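Local coordinates for protein putative silent information regulator 2 (Leishmania infantum, PDB 5OL0) that probably removes acetyl groups from lysine side chains of proteins in an NAD-dependent reaction, as a zinc-containing class I sirtuin, at residues Phe110-Gln115 against Ala304-Leu309. Sequence-based numbering, arbitrary orientation.
Sequences FIRLLQ and AKRMRL
Arg306 of the C-terminal helix 300-308 reaches across to Arg112 and Leu113 on helix 106-116, one of the helices packed on the parallel Rossmann-type sheet of this sirtuin. The two guanidinium groups stack almost flat, with planes 23° apart and centres 4.4 Å apart. The overlap is offset: NH1 of Arg306 lies over the rim of one face of the Arg112 group, 4.0 Å from Arg112 NE, while the two side chains cross at about a right angle. Arg112 has its CG anti to the backbone N (chi1 166°) and then bends at chi2, which carries its guanidinium to Asp116 and Ala135. NE forms a salt bridge with Asp116 OD2 and NH2 donates to Ala135 O; these partners fix the plane against which Arg306 lies. The same Asp116 OD2 also makes a long, weak ion pair with Arg306 NH2, and so probably eases the proximity of the like charges. Leu113 runs past Arg306 in the opposite direction and approaches its guanidinium obliquely, CD2 lying 3.9 Å from Arg306 CZ. No hydrogen bond links the two segments, and Arg306 NH1, buried without a polar partner, sits 3.2 Å from both Arg112 CG and Leu113 CD2.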
ATOM      1  N   PHE A 110     -10.811   8.521  -1.518  1.00 29.29           N
ATOM      2  CA  PHE A 110     -11.029   8.966  -0.145  1.00 28.28           C
ATOM      3  C   PHE A 110      -9.783   9.615   0.456  1.00 27.63           C
ATOM      4  O   PHE A 110      -9.863  10.604   1.138  1.00 28.02           O
ATOM      5  CB  PHE A 110     -11.536   7.811   0.732  1.00 29.37           C
ATOM      6  CG  PHE A 110     -11.805   8.200   2.156  1.00 28.18           C
ATOM      7  CD1 PHE A 110     -12.872   9.026   2.467  1.00 32.53           C
ATOM      8  CD2 PHE A 110     -11.024   7.715   3.203  1.00 30.89           C
ATOM      9  CE1 PHE A 110     -13.142   9.412   3.766  1.00 30.64           C
ATOM     10  CE2 PHE A 110     -11.314   8.057   4.528  1.00 31.45           C
ATOM     11  CZ  PHE A 110     -12.362   8.934   4.813  1.00 33.26           C
ATOM     12  N   ILE A 111      -8.636   8.991   0.250  1.00 24.64           N
ATOM     13  CA  ILE A 111      -7.445   9.528   0.797  1.00 27.13           C
ATOM     14  C   ILE A 111      -7.154  10.926   0.196  1.00 25.13           C
ATOM     15  O   ILE A 111      -6.646  11.827   0.862  1.00 27.52           O
ATOM     16  CB  ILE A 111      -6.250   8.507   0.552  1.00 25.81           C
ATOM     17  CG1 ILE A 111      -6.492   7.197   1.284  1.00 29.38           C
ATOM     18  CG2 ILE A 111      -4.963   9.137   1.000  1.00 25.84           C
ATOM     19  CD1 ILE A 111      -5.522   6.082   0.916  1.00 28.33           C
ATOM     20  N   ARG A 112      -7.358  11.054  -1.106  1.00 25.92           N
ATOM     21  CA  ARG A 112      -7.284  12.325  -1.715  1.00 29.95           C
ATOM     22  C   ARG A 112      -8.217  13.318  -1.017  1.00 30.95           C
ATOM     23  O   ARG A 112      -7.820  14.481  -0.771  1.00 35.38           O
ATOM     24  CB  ARG A 112      -7.618  12.211  -3.182  1.00 32.62           C
ATOM     25  CG  ARG A 112      -7.910  13.513  -3.923  1.00 34.65           C
ATOM     26  CD  ARG A 112      -6.711  14.393  -3.920  1.00 35.60           C
ATOM     27  NE  ARG A 112      -6.930  15.670  -4.609  1.00 43.46           N
ATOM     28  CZ  ARG A 112      -7.051  15.855  -5.951  1.00 43.09           C
ATOM     29  NH1 ARG A 112      -7.189  17.089  -6.429  1.00 45.64           N
ATOM     30  NH2 ARG A 112      -7.058  14.849  -6.830  1.00 42.71           N
ATOM     31  N   LEU A 113      -9.449  12.923  -0.750  1.00 29.44           N
ATOM     32  CA  LEU A 113     -10.335  13.826   0.011  1.00 30.51           C
ATOM     33  C   LEU A 113      -9.776  14.192   1.370  1.00 34.66           C
ATOM     34  O   LEU A 113      -9.887  15.351   1.752  1.00 33.62           O
ATOM     35  CB  LEU A 113     -11.703  13.241   0.198  1.00 31.43           C
ATOM     36  CG  LEU A 113     -12.463  12.971  -1.096  1.00 34.37           C
ATOM     37  CD1 LEU A 113     -13.848  12.465  -0.687  1.00 37.12           C
ATOM     38  CD2 LEU A 113     -12.537  14.156  -2.054  1.00 35.68           C
ATOM     39  N   LEU A 114      -9.170  13.231   2.107  1.00 30.96           N
ATOM     40  CA  LEU A 114      -8.606  13.612   3.394  1.00 33.66           C
ATOM     41  C   LEU A 114      -7.548  14.694   3.182  1.00 33.12           C
ATOM     42  O   LEU A 114      -7.455  15.603   3.957  1.00 34.67           O
ATOM     43  CB  LEU A 114      -7.969  12.438   4.130  1.00 31.09           C
ATOM     44  CG  LEU A 114      -8.963  11.347   4.566  1.00 33.57           C
ATOM     45  CD1 LEU A 114      -8.226  10.172   5.231  1.00 31.96           C
ATOM     46  CD2 LEU A 114     -10.018  11.931   5.509  1.00 34.93           C
ATOM     47  N   GLN A 115      -6.767  14.593   2.122  1.00 30.32           N
ATOM     48  CA  GLN A 115      -5.732  15.579   1.868  1.00 32.72           C
ATOM     49  C   GLN A 115      -6.347  16.926   1.608  1.00 32.65           C
ATOM     50  O   GLN A 115      -5.948  17.925   2.189  1.00 32.95           O
ATOM     51  CB  GLN A 115      -4.910  15.191   0.655  1.00 33.92           C
ATOM     52  CG  GLN A 115      -4.034  16.272   0.030  1.00 34.79           C
ATOM     53  CD  GLN A 115      -3.403  15.706  -1.214  1.00 37.26           C
ATOM     54  OE1 GLN A 115      -2.563  14.799  -1.146  1.00 32.45           O
ATOM     55  NE2 GLN A 115      -3.870  16.160  -2.363  1.00 37.49           N
ATOM     56  N   ALA A 304     -18.503  10.732  -4.391  1.00 39.64           N
ATOM     57  CA  ALA A 304     -19.284  10.194  -5.531  1.00 36.19           C
ATOM     58  C   ALA A 304     -18.841  10.944  -6.789  1.00 33.63           C
ATOM     59  O   ALA A 304     -18.638  10.355  -7.834  1.00 36.92           O
ATOM     60  CB  ALA A 304     -20.781  10.345  -5.297  1.00 40.32           C
ATOM     61  N   LYS A 305     -18.553  12.220  -6.635  1.00 33.41           N
ATOM     62  CA  LYS A 305     -18.072  13.009  -7.731  1.00 38.37           C
ATOM     63  C   LYS A 305     -16.686  12.553  -8.204  1.00 41.43           C
ATOM     64  O   LYS A 305     -16.423  12.573  -9.407  1.00 42.80           O
ATOM     65  CB  LYS A 305     -18.004  14.479  -7.330  1.00 42.55           C
ATOM     66  CG  LYS A 305     -17.532  15.380  -8.467  1.00 50.91           C
ATOM     67  CD  LYS A 305     -17.673  16.857  -8.133  1.00 56.30           C
ATOM     68  CE  LYS A 305     -17.225  17.706  -9.321  1.00 59.74           C
ATOM     69  NZ  LYS A 305     -16.675  18.995  -8.837  1.00 65.06           N
ATOM     70  N   ARG A 306     -15.773  12.170  -7.309  1.00 41.47           N
ATOM     71  CA  ARG A 306     -14.473  11.665  -7.785  1.00 39.33           C
ATOM     72  C   ARG A 306     -14.621  10.313  -8.461  1.00 40.98           C
ATOM     73  O   ARG A 306     -13.965  10.000  -9.471  1.00 39.61           O
ATOM     74  CB  ARG A 306     -13.463  11.510  -6.660  1.00 44.42           C
ATOM     75  CG  ARG A 306     -12.977  12.790  -6.085  1.00 50.68           C
ATOM     76  CD  ARG A 306     -11.970  13.451  -6.981  1.00 60.25           C
ATOM     77  NE  ARG A 306     -11.930  14.872  -6.690  1.00 69.12           N
ATOM     78  CZ  ARG A 306     -11.404  15.437  -5.600  1.00 79.69           C
ATOM     79  NH1 ARG A 306     -10.826  14.713  -4.644  1.00 88.53           N
ATOM     80  NH2 ARG A 306     -11.446  16.764  -5.462  1.00 76.67           N
ATOM     81  N   MET A 307     -15.462   9.486  -7.883  1.00 36.17           N
ATOM     82  CA  MET A 307     -15.688   8.169  -8.410  1.00 37.49           C
ATOM     83  C   MET A 307     -16.334   8.127  -9.823  1.00 47.32           C
ATOM     84  O   MET A 307     -15.891   7.365 -10.670  1.00 49.44           O
ATOM     85  CB  MET A 307     -16.506   7.397  -7.420  1.00 37.37           C
ATOM     86  CG  MET A 307     -15.624   6.977  -6.239  1.00 42.46           C
ATOM     87  SD  MET A 307     -16.643   6.181  -5.034  1.00 46.43           S
ATOM     88  CE  MET A 307     -16.742   4.559  -5.827  1.00 47.93           C
ATOM     89  N   ARG A 308     -17.347   8.936 -10.079  1.00 51.21           N
ATOM     90  CA  ARG A 308     -17.899   9.081 -11.453  1.00 58.79           C
ATOM     91  C   ARG A 308     -16.868   9.614 -12.429  1.00 67.16           C
ATOM     92  O   ARG A 308     -16.698   9.042 -13.515  1.00 64.54           O
ATOM     93  CB  ARG A 308     -19.118  10.013 -11.492  1.00 67.34           C
ATOM     94  CG  ARG A 308     -20.443   9.329 -11.140  1.00 74.81           C
ATOM     95  CD  ARG A 308     -21.640  10.223 -11.441  1.00 79.52           C
ATOM     96  NE  ARG A 308     -21.429  11.574 -10.904  1.00 84.76           N
ATOM     97  CZ  ARG A 308     -21.573  11.934  -9.625  1.00 84.88           C
ATOM     98  NH1 ARG A 308     -21.950  11.046  -8.692  1.00 84.59           N
ATOM     99  NH2 ARG A 308     -21.338  13.206  -9.279  1.00 76.42           N
ATOM    100  N   LEU A 309     -16.174  10.686 -12.013  1.00 71.75           N
ATOM    101  CA  LEU A 309     -15.145  11.383 -12.827  1.00 74.25           C
ATOM    102  C   LEU A 309     -14.004  10.487 -13.333  1.00 73.23           C
ATOM    103  O   LEU A 309     -13.237  10.912 -14.206  1.00 72.90           O
ATOM    104  CB  LEU A 309     -14.562  12.633 -12.101  1.00 73.20           C
ATOM    105  CG  LEU A 309     -15.216  14.023 -12.333  1.00 75.91           C
ATOM    106  CD1 LEU A 309     -16.744  14.070 -12.252  1.00 76.14           C
ATOM    107  CD2 LEU A 309     -14.628  15.059 -11.383  1.00 74.37           C
TER